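Local coordinates for phosphoglycerate dehydrogenase (Lactobacillus plantarum, PDB 3EVT), which probably catalyses the NAD-dependent oxidation of D-3-phosphoglycerate to 3-phosphohydroxypyruvate, at residues N89-I93 / T287-I291; V43-N47 / V65-S69; G149-A154 / A173-H177; Q138-G144 / N193-L199; Q220-N225 / H244-A250. All blocks are in the same frame, centred on the assembly; numbering follows the deposited sequence.

Contact 1: residues N89-I93 / T287-I291; sequences NTSGI and TVFPI
Ile-93, Ile-291 and Thr-90 carry most of this contact between a loop, 89-92, with the first residue of the next helix, Ile-93, and one turn and a bit of helix, 287-291. Start with the loop: Asn-89 is extended, Thr-90 sits at phi/psi -123/35, Ser-91 is extended again, and Gly-92, at a positive phi of 83°, is the N-cap of the helix that Ile-93 begins. This path turns the side chains of Thr-90 and Ile-93 toward the helix. The CA atoms of Thr-90 and Val-288 lie 6.4 Å apart, those of Ile-93 and Thr-287 7.2 Å. Both isoleucines take the mt rotamer, so Ile-291 CD1 reaches 3.9 Å from Ile-93 CG1 and 4.0 Å from Thr-90 CA. Ile-93 CD1 then rests 3.7 Å from Thr-287 OG1 and 4.2 Å from Val-288 CG2, while Thr-90 CG2 meets Val-288 CG1 at 3.7 Å. The join is van der Waals packing; Asn-89 ND2 bonds to Ala-70 O, while OD1 takes weak 3.4 Å bonds from Ser-91 N and Ser-91 OG. Helix 284-302 covers the N-terminal sheet and packs here on the crossover between the two domains, consistent with the hinge region of D-2-hydroxyacid dehydrogenases.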
# COMPACT_ATOMS: atom_id res chain seq x y z
N ASN A 89 -2.94 3.89 -21.49
CA ASN A 89 -2.68 2.55 -21.97
C ASN A 89 -2.76 1.55 -20.82
O ASN A 89 -3.39 1.84 -19.79
CB ASN A 89 -1.35 2.49 -22.72
CG ASN A 89 -0.18 2.64 -21.81
OD1 ASN A 89 -0.33 2.75 -20.60
ND2 ASN A 89 1.01 2.64 -22.40
N THR A 90 -2.19 0.36 -21.01
CA THR A 90 -2.28 -0.75 -20.06
C THR A 90 -0.92 -1.27 -19.57
O THR A 90 -0.76 -2.47 -19.34
CB THR A 90 -2.99 -1.96 -20.70
OG1 THR A 90 -2.48 -2.11 -22.03
CG2 THR A 90 -4.54 -1.76 -20.74
N SER A 91 0.07 -0.40 -19.40
CA SER A 91 1.32 -0.89 -18.82
C SER A 91 1.30 -1.15 -17.31
O SER A 91 0.35 -0.79 -16.60
CB SER A 91 2.51 -0.00 -19.18
OG SER A 91 2.22 1.33 -18.89
N GLY A 92 2.34 -1.84 -16.83
CA GLY A 92 2.54 -2.03 -15.39
C GLY A 92 1.77 -3.15 -14.71
O GLY A 92 1.89 -3.33 -13.48
N ILE A 93 0.99 -3.91 -15.48
CA ILE A 93 0.09 -4.90 -14.87
C ILE A 93 0.81 -6.00 -14.11
O ILE A 93 0.53 -6.25 -12.91
CB ILE A 93 -0.88 -5.53 -15.86
CG1 ILE A 93 -1.74 -4.44 -16.53
CG2 ILE A 93 -1.73 -6.58 -15.08
CD1 ILE A 93 -2.67 -4.97 -17.64
N THR A 287 -7.74 -7.82 -16.46
CA THR A 287 -6.74 -6.95 -15.85
C THR A 287 -6.82 -5.61 -16.52
O THR A 287 -6.56 -4.56 -15.93
CB THR A 287 -5.28 -7.50 -16.06
OG1 THR A 287 -5.05 -7.80 -17.45
CG2 THR A 287 -5.02 -8.72 -15.20
N VAL A 288 -7.19 -5.66 -17.78
CA VAL A 288 -7.27 -4.46 -18.55
C VAL A 288 -8.56 -3.64 -18.21
O VAL A 288 -8.52 -2.41 -18.18
CB VAL A 288 -7.26 -4.83 -20.01
CG1 VAL A 288 -7.68 -3.64 -20.84
CG2 VAL A 288 -5.85 -5.34 -20.38
N PHE A 289 -9.67 -4.31 -17.93
CA PHE A 289 -10.93 -3.60 -17.69
C PHE A 289 -10.92 -2.67 -16.48
O PHE A 289 -11.37 -1.53 -16.59
CB PHE A 289 -12.13 -4.55 -17.61
CG PHE A 289 -13.45 -3.81 -17.41
CD1 PHE A 289 -14.03 -3.09 -18.46
CD2 PHE A 289 -14.06 -3.78 -16.16
CE1 PHE A 289 -15.25 -2.37 -18.29
CE2 PHE A 289 -15.29 -3.04 -15.96
CZ PHE A 289 -15.88 -2.34 -17.03
N PRO A 290 -10.39 -3.13 -15.31
CA PRO A 290 -10.30 -2.22 -14.15
C PRO A 290 -9.49 -0.94 -14.44
O PRO A 290 -9.77 0.11 -13.83
CB PRO A 290 -9.55 -3.05 -13.11
CG PRO A 290 -9.85 -4.47 -13.45
CD PRO A 290 -9.94 -4.50 -14.97
N ILE A 291 -8.50 -1.03 -15.34
CA ILE A 291 -7.76 0.16 -15.77
C ILE A 291 -8.69 1.20 -16.42
O ILE A 291 -8.74 2.34 -15.98
CB ILE A 291 -6.50 -0.14 -16.64
CG1 ILE A 291 -5.46 -0.90 -15.82
CG2 ILE A 291 -5.85 1.18 -17.14
CD1 ILE A 291 -4.29 -1.52 -16.67

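Contact 2: residues V43-N47 / V65-S69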
# COMPACT_ATOMS: atom_id res chain seq x y z
N VAL A 43 -15.72 9.03 -25.44
CA VAL A 43 -14.71 8.13 -24.97
C VAL A 43 -14.64 6.87 -25.86
O VAL A 43 -15.64 6.40 -26.41
CB VAL A 43 -15.01 7.72 -23.54
CG1 VAL A 43 -13.99 6.69 -23.05
CG2 VAL A 43 -15.11 8.97 -22.65
N MET A 44 -13.43 6.33 -26.00
CA MET A 44 -13.25 5.12 -26.73
C MET A 44 -12.52 4.14 -25.83
O MET A 44 -11.44 4.43 -25.28
CB MET A 44 -12.49 5.42 -28.06
CG MET A 44 -12.59 4.31 -29.15
SD MET A 44 -11.66 4.73 -30.70
CE MET A 44 -12.09 6.46 -30.73
N TYR A 45 -13.14 2.98 -25.63
CA TYR A 45 -12.45 1.90 -24.96
C TYR A 45 -11.89 0.93 -26.03
O TYR A 45 -12.67 0.23 -26.71
CB TYR A 45 -13.45 1.19 -24.06
CG TYR A 45 -12.88 -0.01 -23.35
CD1 TYR A 45 -11.59 -0.00 -22.83
CD2 TYR A 45 -13.66 -1.15 -23.18
CE1 TYR A 45 -11.08 -1.15 -22.15
CE2 TYR A 45 -13.17 -2.26 -22.49
CZ TYR A 45 -11.89 -2.26 -21.98
OH TYR A 45 -11.45 -3.40 -21.35
N GLY A 46 -10.56 0.95 -26.21
CA GLY A 46 -9.86 0.19 -27.24
C GLY A 46 -9.64 1.06 -28.46
O GLY A 46 -10.46 1.90 -28.77
N ASN A 47 -8.53 0.88 -29.16
CA ASN A 47 -8.34 1.58 -30.43
C ASN A 47 -9.22 0.92 -31.52
O ASN A 47 -9.58 -0.23 -31.41
CB ASN A 47 -6.83 1.59 -30.78
CG ASN A 47 -6.52 2.23 -32.16
OD1 ASN A 47 -7.15 3.20 -32.61
ND2 ASN A 47 -5.49 1.67 -32.82
N VAL A 65 -9.30 8.55 -25.08
CA VAL A 65 -9.11 7.18 -25.65
C VAL A 65 -8.33 6.26 -24.69
O VAL A 65 -7.24 6.59 -24.25
CB VAL A 65 -8.40 7.22 -27.02
CG1 VAL A 65 -8.13 5.80 -27.53
CG2 VAL A 65 -9.23 7.97 -28.03
N GLN A 66 -8.90 5.12 -24.34
CA GLN A 66 -8.17 4.13 -23.57
C GLN A 66 -7.75 3.01 -24.51
O GLN A 66 -8.60 2.24 -24.94
CB GLN A 66 -9.05 3.52 -22.46
CG GLN A 66 -8.39 2.35 -21.74
CD GLN A 66 -7.37 2.78 -20.68
OE1 GLN A 66 -7.70 3.57 -19.77
NE2 GLN A 66 -6.12 2.25 -20.79
N VAL A 67 -6.45 2.86 -24.79
CA VAL A 67 -5.99 1.69 -25.57
C VAL A 67 -5.71 0.49 -24.66
O VAL A 67 -5.39 0.68 -23.47
CB VAL A 67 -4.81 2.06 -26.53
CG1 VAL A 67 -5.34 3.05 -27.53
CG2 VAL A 67 -3.66 2.75 -25.79
N ILE A 68 -5.89 -0.72 -25.17
CA ILE A 68 -5.80 -1.91 -24.33
C ILE A 68 -4.56 -2.71 -24.59
O ILE A 68 -4.56 -3.92 -24.46
CB ILE A 68 -7.03 -2.80 -24.45
CG1 ILE A 68 -7.52 -2.82 -25.91
CG2 ILE A 68 -8.16 -2.31 -23.52
CD1 ILE A 68 -7.13 -4.09 -26.72
N SER A 69 -3.47 -2.02 -24.92
CA SER A 69 -2.16 -2.63 -24.92
C SER A 69 -1.16 -1.50 -24.69
O SER A 69 -1.52 -0.34 -24.88
CB SER A 69 -1.94 -3.33 -26.25
OG SER A 69 -2.53 -2.57 -27.29
O HOH W 1 -6.41 -0.87 -27.92
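Tyr-45 lays its ring alongside Gln-66 of the next strand and Ile-68 of the loop that follows it: CD1 is 4.1 Å from Gln-66 CG, which lies at the ring edge, and CE1 is 3.4 Å from Ile-68 CG2. Phe-292 of helix 284-302 stacks on the same ring. The other face of the sheet carries Met-44 and Val-65, with Met-44 CB 4.1 Å from Val-65 CG2, and Leu-51 of helix 50-56 covers both. Between the faces the backbones pair in parallel, Met-44 with Val-65 and Tyr-45 with Gln-66. Gln-66 sits astride the pairing, its N donating to Met-44 O at 2.8 Å and its O accepting from Gly-46 N at 2.7 Å. Past Gly-46 and Val-67 the chains part, and a water bridges the gap, accepting from Asn-47 N at 3.0 Å and Ile-68 N at 2.8 Å. Gly-46, with phi/psi 96/146, takes a conformation in which a CB would jam against the preceding carbonyl. Strand 41-45, helix 50-56 and strand 64-66 thus form a beta-alpha-beta unit in the N-terminal parallel sheet.

Contact 3: residues G149-A154 / A173-H177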
# COMPACT_ATOMS: atom_id res chain seq x y z
N GLY A 149 11.19 -3.13 -9.98
CA GLY A 149 11.80 -2.42 -8.87
C GLY A 149 11.11 -1.07 -8.68
O GLY A 149 10.86 -0.62 -7.54
N GLN A 150 10.78 -0.43 -9.80
CA GLN A 150 10.24 0.93 -9.77
C GLN A 150 8.78 0.96 -9.33
O GLN A 150 8.34 1.90 -8.65
CB GLN A 150 10.34 1.53 -11.17
CG GLN A 150 11.78 1.92 -11.60
CD GLN A 150 11.83 2.38 -13.04
OE1 GLN A 150 10.93 3.07 -13.50
NE2 GLN A 150 12.86 1.96 -13.76
N SER A 151 8.02 -0.07 -9.73
CA SER A 151 6.63 -0.13 -9.30
C SER A 151 6.54 -0.53 -7.83
O SER A 151 5.72 -0.01 -7.11
CB SER A 151 5.76 -0.97 -10.25
OG SER A 151 5.81 -2.34 -9.90
N LEU A 152 7.42 -1.42 -7.38
CA LEU A 152 7.52 -1.70 -5.94
C LEU A 152 7.90 -0.44 -5.14
O LEU A 152 7.23 -0.11 -4.14
CB LEU A 152 8.50 -2.84 -5.64
CG LEU A 152 8.70 -3.12 -4.13
CD1 LEU A 152 7.37 -3.36 -3.37
CD2 LEU A 152 9.70 -4.29 -3.88
N ALA A 153 8.96 0.25 -5.58
CA ALA A 153 9.35 1.57 -5.04
C ALA A 153 8.20 2.59 -4.93
O ALA A 153 8.07 3.30 -3.90
CB ALA A 153 10.47 2.18 -5.87
N ALA A 154 7.41 2.72 -5.99
CA ALA A 154 6.29 3.67 -5.98
C ALA A 154 5.32 3.30 -4.86
O ALA A 154 4.87 4.17 -4.11
CB ALA A 154 5.55 3.69 -7.35
N ALA A 173 16.63 6.22 -10.75
CA ALA A 173 15.48 5.48 -11.25
C ALA A 173 14.19 6.02 -10.64
O ALA A 173 14.16 6.44 -9.49
CB ALA A 173 15.62 4.01 -10.97
N ASP A 174 13.12 5.99 -11.43
CA ASP A 174 11.84 6.56 -11.02
C ASP A 174 11.34 5.97 -9.70
O ASP A 174 11.36 4.76 -9.53
CB ASP A 174 10.79 6.26 -12.08
CG ASP A 174 10.87 7.22 -13.24
OD1 ASP A 174 11.72 8.13 -13.16
OD2 ASP A 174 10.07 7.10 -14.22
N HIS A 175 10.90 6.84 -8.79
CA HIS A 175 10.33 6.49 -7.49
C HIS A 175 11.27 6.07 -6.38
O HIS A 175 10.87 6.04 -5.21
CB HIS A 175 9.22 5.47 -7.62
CG HIS A 175 8.21 5.83 -8.66
ND1 HIS A 175 7.32 6.87 -8.49
CD2 HIS A 175 7.95 5.31 -9.88
CE1 HIS A 175 6.56 6.96 -9.56
NE2 HIS A 175 6.92 6.03 -10.42
N PHE A 176 12.50 5.71 -6.72
CA PHE A 176 13.47 5.41 -5.69
C PHE A 176 13.95 6.69 -5.07
O PHE A 176 14.29 7.59 -5.77
CB PHE A 176 14.66 4.69 -6.31
CG PHE A 176 14.40 3.26 -6.63
CD1 PHE A 176 14.61 2.29 -5.70
CD2 PHE A 176 13.95 2.90 -7.88
CE1 PHE A 176 14.38 0.97 -6.01
CE2 PHE A 176 13.73 1.59 -8.19
CZ PHE A 176 13.94 0.62 -7.29
N HIS A 177 14.02 6.80 -3.75
CA HIS A 177 14.60 8.00 -3.16
C HIS A 177 16.12 8.12 -3.40
O HIS A 177 16.65 9.22 -3.41
CB HIS A 177 14.41 8.03 -1.66
CG HIS A 177 13.00 7.85 -1.23
ND1 HIS A 177 12.13 8.91 -1.09
CD2 HIS A 177 12.30 6.75 -0.90
CE1 HIS A 177 10.96 8.46 -0.69
NE2 HIS A 177 11.04 7.15 -0.56
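The first helix of the Rossmann fold, 147-158, packs here against a type II beta turn, Ala-173 to Phe-176, in the connection between strands 162-167 and 178-181. Two CH-pi contacts form, one to each ring. Ala-153 CB stands 3.9 Å from the centroid of the Phe-176 ring, almost exactly on its normal, and one residue along Ala-154 CB sits 3.7 Å from the centroid of the His-175 ring. His-175, at phi 77° in the third position of the turn, points its CB toward the helix. Van der Waals contacts extend the patch: Gln-150 CG lies 3.9 Å from Phe-176 CE2, and Ala-153 CB 3.9 Å from His-175 CB. The polar end of Gln-150 behaves differently, since its NE2 bonds to Thr-145 O, while OE1 merely touches Asp-174 CB at 3.5 Å. Gly-149 fits the last glycine of a GxGxxG pattern, probably that of the dinucleotide-binding loop. A CB there would come within about 3.4 Å of Phe-176 CZ; as built, Phe-176 CZ approaches Gly-149 O to 3.3 Å.

Contact 4: residues Q138-G144 / N193-L199; sequences QQLLIYG and NFIVNAL
An asparagine side chain opens this parallel pairing in place of backbone: Asn-193 OD1 accepts from Gln-139 N at 2.9 Å, and Gln-139 O in turn takes both Asn-193 N (3.0 Å) and Phe-194 N (3.1 Å). Asn-193 is turned (phi/psi -86/-28). From there strands 139-143 and 194-197 run side by side, axes 4.8 Å apart at 18°, Leu-140 opposite Phe-194 through Tyr-143 opposite Asn-197. Bonds alternate: Leu-141 N to Phe-194 O 2.8 Å, Val-196 N to Leu-141 O 2.8 Å, Tyr-143 N to Val-196 O 3.0 Å, Ala-198 N to Tyr-143 O 3.0 Å. On the face of Leu-140, Ile-142, Phe-194 and Val-196, Leu-140 CD1 meets Val-196 CG2 at 3.6 Å. On the other, Tyr-143 (chi1 m) sets CE2 3.9 Å from Ile-195 CG2. Asn-197 OD1 takes Leu-199 N at 3.1 Å, an Asx turn, while its ND2 bonds to Asn-225. Gly-144, at phi/psi 112/107, fits the first glycine of a GxGxxG pattern, probably that of the dinucleotide-binding loop. This is the switch point of the Rossmann sheet, order 3-2-1-4-5-6-7, where first and fourth strands meet.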
# COMPACT_ATOMS: atom_id res chain seq x y z
N GLN A 138 10.07 2.81 7.63
CA GLN A 138 11.16 1.82 7.51
C GLN A 138 11.90 1.91 6.16
O GLN A 138 11.46 2.63 5.22
CB GLN A 138 10.67 0.39 7.85
CG GLN A 138 9.97 0.25 9.21
CD GLN A 138 10.01 -1.20 9.80
OE1 GLN A 138 11.09 -1.81 9.87
NE2 GLN A 138 8.83 -1.75 10.24
N GLN A 139 13.06 1.25 6.08
CA GLN A 139 13.90 1.29 4.89
C GLN A 139 13.76 0.02 4.09
O GLN A 139 13.93 -1.08 4.60
CB GLN A 139 15.39 1.41 5.20
CG GLN A 139 15.73 2.40 6.24
CD GLN A 139 15.97 3.75 5.65
OE1 GLN A 139 15.80 4.78 6.32
NE2 GLN A 139 16.34 3.76 4.36
N LEU A 140 13.48 0.20 2.82
CA LEU A 140 13.41 -0.87 1.86
C LEU A 140 14.61 -0.73 0.89
O LEU A 140 14.75 0.27 0.21
CB LEU A 140 12.10 -0.75 1.10
CG LEU A 140 11.87 -1.69 -0.08
CD1 LEU A 140 11.98 -3.12 0.42
CD2 LEU A 140 10.52 -1.47 -0.79
N LEU A 141 15.44 -1.76 0.83
CA LEU A 141 16.51 -1.85 -0.15
C LEU A 141 16.13 -2.84 -1.28
O LEU A 141 15.94 -4.05 -1.05
CB LEU A 141 17.80 -2.29 0.58
CG LEU A 141 19.02 -2.52 -0.36
CD1 LEU A 141 19.39 -1.24 -1.16
CD2 LEU A 141 20.19 -3.02 0.47
N ILE A 142 16.02 -2.35 -2.51
CA ILE A 142 15.69 -3.23 -3.67
C ILE A 142 16.86 -3.31 -4.67
O ILE A 142 17.35 -2.30 -5.13
CB ILE A 142 14.44 -2.72 -4.47
CG1 ILE A 142 13.28 -2.34 -3.52
CG2 ILE A 142 14.00 -3.73 -5.60
CD1 ILE A 142 12.14 -1.46 -4.23
N TYR A 143 17.27 -4.53 -4.99
CA TYR A 143 18.23 -4.84 -6.02
C TYR A 143 17.50 -5.07 -7.33
O TYR A 143 16.74 -6.05 -7.47
CB TYR A 143 19.01 -6.14 -5.64
CG TYR A 143 20.04 -5.99 -4.52
CD1 TYR A 143 21.42 -6.02 -4.81
CD2 TYR A 143 19.65 -5.85 -3.18
CE1 TYR A 143 22.37 -5.92 -3.81
CE2 TYR A 143 20.58 -5.74 -2.16
CZ TYR A 143 21.95 -5.77 -2.50
OH TYR A 143 22.92 -5.64 -1.51
N GLY A 144 17.74 -4.17 -8.28
CA GLY A 144 16.99 -4.19 -9.52
C GLY A 144 16.10 -2.98 -9.60
O GLY A 144 15.07 -2.91 -8.90
N ASN A 193 15.69 -2.22 6.69
CA ASN A 193 14.78 -3.12 7.37
C ASN A 193 14.31 -4.29 6.46
O ASN A 193 14.05 -5.40 6.95
CB ASN A 193 13.63 -2.35 8.03
CG ASN A 193 14.13 -1.18 8.87
OD1 ASN A 193 14.17 -0.02 8.43
ND2 ASN A 193 14.59 -1.50 10.05
N PHE A 194 14.26 -4.07 5.15
CA PHE A 194 13.81 -5.13 4.20
C PHE A 194 14.71 -5.08 2.97
O PHE A 194 15.04 -3.98 2.45
CB PHE A 194 12.34 -4.89 3.74
CG PHE A 194 11.36 -4.76 4.89
CD1 PHE A 194 10.62 -5.87 5.33
CD2 PHE A 194 11.20 -3.55 5.52
CE1 PHE A 194 9.75 -5.76 6.36
CE2 PHE A 194 10.31 -3.44 6.57
CZ PHE A 194 9.60 -4.55 7.01
N ILE A 195 15.13 -6.25 2.56
CA ILE A 195 15.94 -6.40 1.36
C ILE A 195 15.19 -7.26 0.35
O ILE A 195 14.81 -8.37 0.63
CB ILE A 195 17.28 -7.07 1.67
CG1 ILE A 195 18.08 -6.20 2.68
CG2 ILE A 195 18.02 -7.38 0.36
CD1 ILE A 195 19.34 -6.86 3.31
N VAL A 196 14.98 -6.71 -0.83
CA VAL A 196 14.26 -7.38 -1.86
C VAL A 196 15.19 -7.65 -3.04
O VAL A 196 15.80 -6.75 -3.59
CB VAL A 196 12.97 -6.56 -2.27
CG1 VAL A 196 12.25 -7.21 -3.49
CG2 VAL A 196 11.98 -6.44 -1.00
N ASN A 197 15.30 -8.92 -3.41
CA ASN A 197 15.96 -9.26 -4.66
C ASN A 197 14.96 -9.32 -5.81
O ASN A 197 14.09 -10.14 -5.77
CB ASN A 197 16.65 -10.61 -4.61
CG ASN A 197 17.31 -10.92 -5.94
OD1 ASN A 197 17.93 -10.04 -6.51
ND2 ASN A 197 17.09 -12.11 -6.50
N ALA A 198 15.14 -8.48 -6.83
CA ALA A 198 14.35 -8.57 -8.04
C ALA A 198 15.29 -8.61 -9.26
O ALA A 198 14.94 -8.18 -10.35
CB ALA A 198 13.39 -7.34 -8.14
N LEU A 199 16.52 -9.10 -9.11
CA LEU A 199 17.47 -9.13 -10.24
C LEU A 199 17.27 -10.30 -11.19
O LEU A 199 16.73 -11.37 -10.80
CB LEU A 199 18.88 -9.24 -9.72
CG LEU A 199 19.36 -8.07 -8.91
CD1 LEU A 199 20.59 -8.51 -8.08
CD2 LEU A 199 19.67 -6.90 -9.81

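Contact 5: residues Q220-N225 / H244-A250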
# COMPACT_ATOMS: atom_id res chain seq x y z
N GLN A 220 18.83 -6.50 11.50
CA GLN A 220 18.19 -7.81 11.37
C GLN A 220 16.99 -7.77 10.38
O GLN A 220 15.82 -8.04 10.75
CB GLN A 220 17.81 -8.37 12.73
CG GLN A 220 18.90 -8.16 13.79
CD GLN A 220 18.58 -8.80 15.17
OE1 GLN A 220 17.46 -9.25 15.44
NE2 GLN A 220 19.58 -8.84 16.03
N PRO A 221 17.30 -7.46 9.11
CA PRO A 221 16.22 -7.21 8.13
C PRO A 221 15.51 -8.49 7.66
O PRO A 221 15.93 -9.60 7.95
CB PRO A 221 16.94 -6.54 6.97
CG PRO A 221 18.28 -7.30 6.97
CD PRO A 221 18.62 -7.51 8.47
N MET A 222 14.39 -8.31 6.95
CA MET A 222 13.68 -9.42 6.35
C MET A 222 14.18 -9.54 4.87
O MET A 222 14.34 -8.53 4.16
CB MET A 222 12.16 -9.15 6.45
CG MET A 222 11.24 -10.16 5.72
SD MET A 222 9.47 -9.82 5.86
CE MET A 222 8.92 -11.29 5.00
N LEU A 223 14.45 -10.76 4.41
CA LEU A 223 14.94 -10.94 3.05
C LEU A 223 13.82 -11.45 2.18
O LEU A 223 13.13 -12.40 2.58
CB LEU A 223 16.13 -11.90 2.97
CG LEU A 223 16.57 -12.22 1.52
CD1 LEU A 223 17.32 -11.01 0.89
CD2 LEU A 223 17.45 -13.44 1.53
N ILE A 224 13.62 -10.84 1.00
CA ILE A 224 12.57 -11.32 0.12
C ILE A 224 13.12 -11.59 -1.25
O ILE A 224 13.73 -10.71 -1.84
CB ILE A 224 11.39 -10.31 0.02
CG1 ILE A 224 10.75 -10.12 1.42
CG2 ILE A 224 10.35 -10.84 -1.01
CD1 ILE A 224 10.32 -8.77 1.70
N ASN A 225 12.88 -12.78 -1.79
CA ASN A 225 13.42 -13.12 -3.12
C ASN A 225 12.33 -13.32 -4.15
O ASN A 225 11.57 -14.28 -4.10
CB ASN A 225 14.32 -14.38 -3.10
CG ASN A 225 15.12 -14.52 -4.38
OD1 ASN A 225 15.06 -13.64 -5.25
ND2 ASN A 225 15.87 -15.61 -4.52
N HIS A 244 20.34 -14.77 13.89
CA HIS A 244 19.61 -13.52 13.91
C HIS A 244 20.30 -12.42 13.17
O HIS A 244 20.25 -11.27 13.63
CB HIS A 244 19.42 -13.07 15.34
CG HIS A 244 18.95 -14.18 16.23
ND1 HIS A 244 17.69 -14.71 16.13
CD2 HIS A 244 19.59 -14.88 17.19
CE1 HIS A 244 17.55 -15.69 17.01
NE2 HIS A 244 18.69 -15.82 17.66
N GLN A 245 20.98 -12.73 12.08
CA GLN A 245 21.49 -11.69 11.19
C GLN A 245 20.32 -11.21 10.33
O GLN A 245 20.34 -10.11 9.76
CB GLN A 245 22.62 -12.24 10.31
CG GLN A 245 24.03 -11.94 10.82
CD GLN A 245 25.12 -12.88 10.22
OE1 GLN A 245 24.84 -14.01 9.76
NE2 GLN A 245 26.38 -12.41 10.24
N LEU A 246 19.31 -12.08 10.21
CA LEU A 246 18.08 -11.81 9.44
C LEU A 246 16.92 -12.17 10.36
O LEU A 246 17.00 -13.15 11.10
CB LEU A 246 18.00 -12.71 8.20
CG LEU A 246 18.96 -12.52 7.02
CD1 LEU A 246 18.52 -13.34 5.82
CD2 LEU A 246 19.06 -11.06 6.62
N SER A 247 15.81 -11.42 10.29
CA SER A 247 14.64 -11.78 11.11
C SER A 247 13.70 -12.81 10.44
O SER A 247 13.07 -13.60 11.14
CB SER A 247 13.82 -10.55 11.51
OG SER A 247 13.60 -9.68 10.41
N MET A 248 13.63 -12.81 9.11
CA MET A 248 12.56 -13.54 8.39
C MET A 248 12.97 -13.57 6.91
O MET A 248 13.73 -12.69 6.46
CB MET A 248 11.20 -12.80 8.48
CG MET A 248 10.45 -12.89 9.79
SD MET A 248 9.67 -14.47 10.28
CE MET A 248 8.97 -14.80 8.71
N ALA A 249 12.45 -14.54 6.17
CA ALA A 249 12.59 -14.54 4.71
C ALA A 249 11.28 -14.91 4.01
O ALA A 249 10.44 -15.61 4.58
CB ALA A 249 13.67 -15.45 4.28
N ALA A 250 11.10 -14.43 2.79
CA ALA A 250 9.97 -14.90 1.98
C ALA A 250 10.56 -15.22 0.64
O ALA A 250 11.11 -14.35 -0.03
CB ALA A 250 8.87 -13.83 1.86
O HOH W 2 21.56 -7.77 10.81
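This pairing closes the beta-alpha-beta unit of strand 222-225, helix 234-242 and strand 248-251 in the second half of the Rossmann sheet. Its backbone bonds run Ser-247 N to Pro-221 O (3.0 Å), Leu-223 N to Met-248 O (2.9 Å), Ala-250 N to Leu-223 O (2.9 Å) and Asn-225 N to Ala-250 O (2.9 Å), with the strand axes 12° from parallel. At the N-terminal end of the pair the hydroxyl Ser-247 OG donates to Gln-220 O at 2.8 Å, and a water ties Gln-220 N (3.1 Å) to Gln-245 O (2.8 Å). His-244, the C-prime residue of a Schellman motif, ends helix 234-242 and sends the chain back to the sheet. Leu-223 and Ala-249 share one face; Leu-246 sets CD1 4.0 Å from Leu-223 CB and CD2 3.9 Å from Pro-221 CG. On the face of Ile-224 and Ala-250, Ala-250 CB lies 4.0 Å from Met-222 CE and 4.2 Å from Ile-224 CG1. Leu-237 of helix 234-242 packs on Leu-223 and Leu-246, helix 93-110 covers Met-222, Ile-224 and Ala-250, and strand 194-197 flanks 222-225.

How the contacts relate
Contacts 4 and 5 belong to one sheet: Ile-195 O lies 2.8 Å from Ile-224 N, and Asn-197 ND2 is 2.8 Å from Asn-225 OD1, so strand 194-197 is bonded on both sides. Contact 3 touches that sheet through Ile-142 CD1, which meets Phe-176 CE1 at 3.8 Å. Contact 2 is the same kind of parallel pairing in the other domain, its centre about 43 Å from that of contact 5. Contact 1 adjoins contact 2, with Asn-89 O 2.9 Å from Gln-66 NE2. Strand pairings 2, 4 and 5 rest on backbone hydrogen bonds and are largely buried; contacts 1 and 3 rely on side-chain packing, buried in contact 1 and partly exposed in contact 3.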